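Local coordinates for T9SS C-terminal target domain-containing protein (Bacteroides cellulosilyticus, PDB 5JVK) that probably hydrolyses O-glycosidic bonds within polysaccharides, as a family 39 glycoside hydrolase of a gut symbiont, at residues E100-D105 against E165-L170; H154-V159 against G212-E217. All coordinates share one frame; numbering follows the deposited sequence.

Interaction 1: E100-D105 against E165-L170; sequences EERPLD and EGIKPL
Arg102 brings the end of its guanidinium up to the backbone at Glu165 and Gly166, and nearly everything that joins 100-105 to 165-170 passes through this one side chain. NH2 donates to Gly166 O at 2.8 Å. The bond is well bent, with an N-H...O angle of 130°, and the donor stands 34° out of the carbonyl plane of Gly166. Glu165 O takes two further bonds, both weak: one from Arg102 NH1 at 3.0 Å and a longer one from Arg102 NH2 at 3.3 Å. NH2 thus spans two successive carbonyls just past the end of helix 153-164, while NH1 adds its weak bond to the first of them. The arginine chain folds at chi3 (-67°), which turns the guanidinium toward these carbonyls.

The setting is the (beta/alpha)8 barrel typical of clan A glycoside hydrolases such as family 39. Residues 100-105 lead into its first strand, 106-109, while 165-170 carry the chain from helix 153-164 into the third, 168-174, so the contact reaches past strand 132-138 at the N-terminal end of the barrel. Gly166 has a positive phi at the turn, which by itself favours glycine. Beside the polar grip, Ile167 brings CG1 to 3.9 Å from Arg102 NH1, a plain van der Waals approach. Asp99 forms a salt bridge with NH2, giving the buried arginine a carboxylate mate next to the two carbonyls. A methionine in place of Arg102 would probably leave Asp99 without its charged partner and the oxygens of Glu165 and Gly166 without these donors. The Glu165 side chain packs instead on Arg123 and Arg126 of helix 118-127.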
# COMPACT_ATOMS: atom_id res chain seq x y z
N GLU A 100 -8.33 15.55 4.46
CA GLU A 100 -7.28 16.34 3.79
C GLU A 100 -5.85 16.06 4.27
O GLU A 100 -4.90 16.41 3.57
CB GLU A 100 -7.58 17.85 3.91
CG GLU A 100 -7.41 18.45 5.31
CD GLU A 100 -7.87 19.90 5.40
OE1 GLU A 100 -7.47 20.71 4.54
OE2 GLU A 100 -8.63 20.22 6.34
N GLU A 101 -5.71 15.46 5.45
CA GLU A 101 -4.39 15.13 6.02
C GLU A 101 -3.87 13.72 5.69
O GLU A 101 -2.82 13.33 6.20
CB GLU A 101 -4.43 15.33 7.54
CG GLU A 101 -4.72 16.77 7.96
CD GLU A 101 -4.53 17.01 9.45
OE1 GLU A 101 -4.68 16.05 10.25
OE2 GLU A 101 -4.24 18.16 9.83
N ARG A 102 -4.57 12.97 4.84
CA ARG A 102 -4.08 11.65 4.43
C ARG A 102 -2.88 11.75 3.48
O ARG A 102 -2.84 12.65 2.65
CB ARG A 102 -5.18 10.86 3.73
CG ARG A 102 -6.29 10.38 4.64
CD ARG A 102 -7.29 9.57 3.85
NE ARG A 102 -8.00 10.40 2.88
CZ ARG A 102 -8.72 9.96 1.86
NH1 ARG A 102 -8.87 8.65 1.62
NH2 ARG A 102 -9.31 10.84 1.05
N PRO A 103 -1.91 10.82 3.60
CA PRO A 103 -0.78 10.79 2.66
C PRO A 103 -1.20 10.61 1.20
O PRO A 103 -1.81 9.60 0.85
CB PRO A 103 0.04 9.59 3.14
CG PRO A 103 -0.24 9.51 4.59
CD PRO A 103 -1.69 9.88 4.73
N LEU A 104 -0.85 11.59 0.38
CA LEU A 104 -1.15 11.60 -1.05
C LEU A 104 -0.26 10.64 -1.85
O LEU A 104 -0.56 10.37 -3.02
CB LEU A 104 -1.01 13.02 -1.62
CG LEU A 104 -1.95 14.07 -1.02
CD1 LEU A 104 -1.56 15.47 -1.47
CD2 LEU A 104 -3.40 13.79 -1.38
N ASP A 105 0.82 10.15 -1.24
CA ASP A 105 1.72 9.16 -1.86
C ASP A 105 1.48 7.70 -1.44
O ASP A 105 2.09 6.80 -2.00
CB ASP A 105 3.20 9.55 -1.65
CG ASP A 105 3.61 9.65 -0.18
OD1 ASP A 105 2.73 9.61 0.72
OD2 ASP A 105 4.82 9.80 0.09
N GLU A 165 -14.84 7.64 -1.11
CA GLU A 165 -13.83 7.67 -0.04
C GLU A 165 -12.63 8.59 -0.36
O GLU A 165 -11.63 8.55 0.36
CB GLU A 165 -13.36 6.24 0.27
CG GLU A 165 -14.46 5.30 0.75
CD GLU A 165 -14.94 5.56 2.18
OE1 GLU A 165 -14.44 6.49 2.84
OE2 GLU A 165 -15.83 4.82 2.65
N GLY A 166 -12.74 9.42 -1.40
CA GLY A 166 -11.73 10.42 -1.74
C GLY A 166 -10.41 9.83 -2.17
O GLY A 166 -9.35 10.24 -1.69
N ILE A 167 -10.47 8.86 -3.08
CA ILE A 167 -9.31 8.09 -3.50
C ILE A 167 -9.14 8.23 -5.02
O ILE A 167 -10.12 8.11 -5.76
CB ILE A 167 -9.46 6.61 -3.09
CG1 ILE A 167 -9.35 6.47 -1.56
CG2 ILE A 167 -8.41 5.72 -3.76
CD1 ILE A 167 -9.88 5.16 -1.00
N LYS A 168 -7.91 8.49 -5.46
CA LYS A 168 -7.59 8.57 -6.89
C LYS A 168 -7.21 7.19 -7.42
O LYS A 168 -6.16 6.66 -7.04
CB LYS A 168 -6.42 9.53 -7.13
CG LYS A 168 -6.73 10.99 -6.83
CD LYS A 168 -5.58 11.87 -7.28
CE LYS A 168 -5.71 13.29 -6.74
NZ LYS A 168 -4.47 14.08 -6.97
N PRO A 169 -8.04 6.60 -8.31
CA PRO A 169 -7.68 5.28 -8.83
C PRO A 169 -6.65 5.34 -9.95
O PRO A 169 -6.72 6.22 -10.81
CB PRO A 169 -9.02 4.71 -9.34
CG PRO A 169 -9.95 5.87 -9.44
CD PRO A 169 -9.26 7.11 -8.96
N LEU A 170 -5.69 4.41 -9.91
CA LEU A 170 -4.71 4.19 -10.98
C LEU A 170 -5.05 2.86 -11.63
O LEU A 170 -5.29 1.88 -10.93
CB LEU A 170 -3.30 4.16 -10.39
CG LEU A 170 -2.09 4.01 -11.33
CD1 LEU A 170 -0.88 4.76 -10.78
CD2 LEU A 170 -1.73 2.55 -11.59

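Interaction 2: H154-V159 against G212-E217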
# COMPACT_ATOMS: atom_id res chain seq x y z
N HIS A 154 -17.13 -3.96 -13.29
CA HIS A 154 -16.18 -3.79 -12.18
C HIS A 154 -15.43 -2.45 -12.21
O HIS A 154 -15.09 -1.92 -11.15
CB HIS A 154 -15.22 -4.99 -12.05
CG HIS A 154 -14.26 -5.15 -13.19
ND1 HIS A 154 -13.00 -4.60 -13.18
CD2 HIS A 154 -14.36 -5.82 -14.36
CE1 HIS A 154 -12.37 -4.91 -14.30
NE2 HIS A 154 -13.18 -5.65 -15.03
N MET A 155 -15.20 -1.89 -13.40
CA MET A 155 -14.55 -0.57 -13.52
C MET A 155 -15.38 0.57 -12.94
O MET A 155 -14.84 1.41 -12.21
CB MET A 155 -14.20 -0.25 -14.98
CG MET A 155 -12.91 -0.89 -15.46
SD MET A 155 -11.44 -0.31 -14.59
CE MET A 155 -11.43 1.42 -15.07
N TYR A 156 -16.67 0.61 -13.27
CA TYR A 156 -17.59 1.59 -12.69
C TYR A 156 -17.70 1.43 -11.17
O TYR A 156 -17.76 2.42 -10.44
CB TYR A 156 -18.99 1.50 -13.33
CG TYR A 156 -19.06 1.94 -14.78
CD1 TYR A 156 -18.70 3.24 -15.15
CD2 TYR A 156 -19.50 1.08 -15.78
CE1 TYR A 156 -18.76 3.66 -16.48
CE2 TYR A 156 -19.57 1.48 -17.11
CZ TYR A 156 -19.20 2.77 -17.45
OH TYR A 156 -19.26 3.19 -18.76
N GLN A 157 -17.73 0.18 -10.70
CA GLN A 157 -17.74 -0.14 -9.26
C GLN A 157 -16.49 0.37 -8.54
O GLN A 157 -16.61 1.03 -7.50
CB GLN A 157 -17.89 -1.66 -9.03
CG GLN A 157 -19.27 -2.21 -9.35
CD GLN A 157 -19.36 -3.72 -9.16
OE1 GLN A 157 -18.76 -4.48 -9.92
NE2 GLN A 157 -20.12 -4.15 -8.16
N PHE A 158 -15.32 0.07 -9.10
CA PHE A 158 -14.03 0.54 -8.56
C PHE A 158 -13.94 2.07 -8.47
O PHE A 158 -13.59 2.61 -7.42
CB PHE A 158 -12.83 0.01 -9.38
CG PHE A 158 -12.21 -1.24 -8.82
CD1 PHE A 158 -12.30 -2.46 -9.50
CD2 PHE A 158 -11.51 -1.20 -7.62
CE1 PHE A 158 -11.72 -3.60 -8.98
CE2 PHE A 158 -10.93 -2.34 -7.10
CZ PHE A 158 -11.03 -3.55 -7.78
N VAL A 159 -14.27 2.74 -9.57
CA VAL A 159 -14.10 4.19 -9.68
C VAL A 159 -15.10 4.97 -8.80
O VAL A 159 -14.71 5.94 -8.15
CB VAL A 159 -14.16 4.66 -11.16
CG1 VAL A 159 -14.12 6.18 -11.26
CG2 VAL A 159 -13.00 4.06 -11.94
N GLY A 212 -12.48 9.86 -18.33
CA GLY A 212 -12.08 11.26 -18.32
C GLY A 212 -11.08 11.50 -17.21
O GLY A 212 -10.11 10.74 -17.08
N ASN A 213 -11.32 12.53 -16.41
CA ASN A 213 -10.47 12.87 -15.26
C ASN A 213 -10.94 12.22 -13.95
O ASN A 213 -10.47 12.58 -12.87
CB ASN A 213 -10.33 14.39 -15.13
CG ASN A 213 -9.53 15.00 -16.28
OD1 ASN A 213 -9.31 14.36 -17.31
ND2 ASN A 213 -9.08 16.23 -16.09
N ARG A 214 -11.85 11.25 -14.05
CA ARG A 214 -12.13 10.34 -12.94
C ARG A 214 -10.95 9.38 -12.71
O ARG A 214 -10.76 8.88 -11.60
CB ARG A 214 -13.40 9.53 -13.22
CG ARG A 214 -14.67 10.36 -13.41
CD ARG A 214 -15.85 9.49 -13.79
NE ARG A 214 -16.36 8.72 -12.66
CZ ARG A 214 -17.21 7.69 -12.74
NH1 ARG A 214 -17.68 7.28 -13.91
NH2 ARG A 214 -17.59 7.07 -11.63
N VAL A 215 -10.17 9.13 -13.77
CA VAL A 215 -8.93 8.36 -13.72
C VAL A 215 -7.83 9.13 -14.46
O VAL A 215 -7.84 9.20 -15.69
CB VAL A 215 -9.12 6.96 -14.36
CG1 VAL A 215 -7.83 6.15 -14.29
CG2 VAL A 215 -10.26 6.21 -13.68
N THR A 216 -6.90 9.71 -13.70
CA THR A 216 -5.80 10.50 -14.26
C THR A 216 -4.46 9.75 -14.38
O THR A 216 -3.49 10.31 -14.90
CB THR A 216 -5.57 11.79 -13.43
OG1 THR A 216 -5.49 11.46 -12.04
CG2 THR A 216 -6.72 12.76 -13.64
N GLU A 217 -4.41 8.50 -13.90
CA GLU A 217 -3.19 7.68 -13.96
C GLU A 217 -3.48 6.35 -14.66
O GLU A 217 -4.26 5.54 -14.15
CB GLU A 217 -2.64 7.42 -12.56
CG GLU A 217 -2.03 8.63 -11.87
CD GLU A 217 -3.06 9.55 -11.24
OE1 GLU A 217 -3.92 9.06 -10.48
OE2 GLU A 217 -3.02 10.77 -11.51
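This is a packing contact without a hydrogen bond across it, made where helix 153-164 lies against the turn leading from helix 194-211 to strand 217-220. Val159 carries most of it, with its two methyl groups going to different neighbours. CG1 lies over one face of the Arg214 guanidinium, 3.6 Å from NH2 and 3.7 Å from NE, and also meets Arg214 CB at 3.9 Å. CG2 of Val159 turns to Val215 CG2, again at 3.9 Å, the two valine side chains crossing at about a right angle. With chi1 at 174°, Val159 holds CG1 anti to its backbone N and CG2 beside it, which divides the methyls between arginine and valine.

In the (beta/alpha)8 barrel, 154-159 belongs to the outer helical layer, on the helix that precedes the third strand, 168-174, and 212-217 runs from that layer into the barrel wall at the fourth, 217-220. Val215 also packs on Ile171 of the third strand, so the apolar part of the contact continues toward the barrel wall. Farther out, the Arg214 chain bends at chi3 (74°) and brings NH1 to the edge of the Tyr156 ring, 4.3 Å from CD1, a loose approach. The polar ends are tied elsewhere: Arg214 NH2 forms a salt bridge with Glu163, one turn on from Val159 in helix 153-164, and Tyr156 OH is hydrogen-bonded to Glu210.

Interactions 1 and 2 occupy neighbouring parts of one barrel, their centres about 14 Å apart. Helix 153-164 supplies one side of interaction 2, and the chain leaving it supplies 165-170 in interaction 1. They also touch directly, with Pro169 CD packed 3.5 Å from Arg214 O and Leu170 CD1 3.7 Å from Glu217 CB. Both are partly buried, but interaction 2 lies farther from the centre of the chain. Each features an arginine with a carboxylate partner outside the segments, but they meet the other segment differently: the buried Arg102 donates to backbone carbonyls, whereas the partly exposed Arg214 presents a guanidinium face to a methyl group.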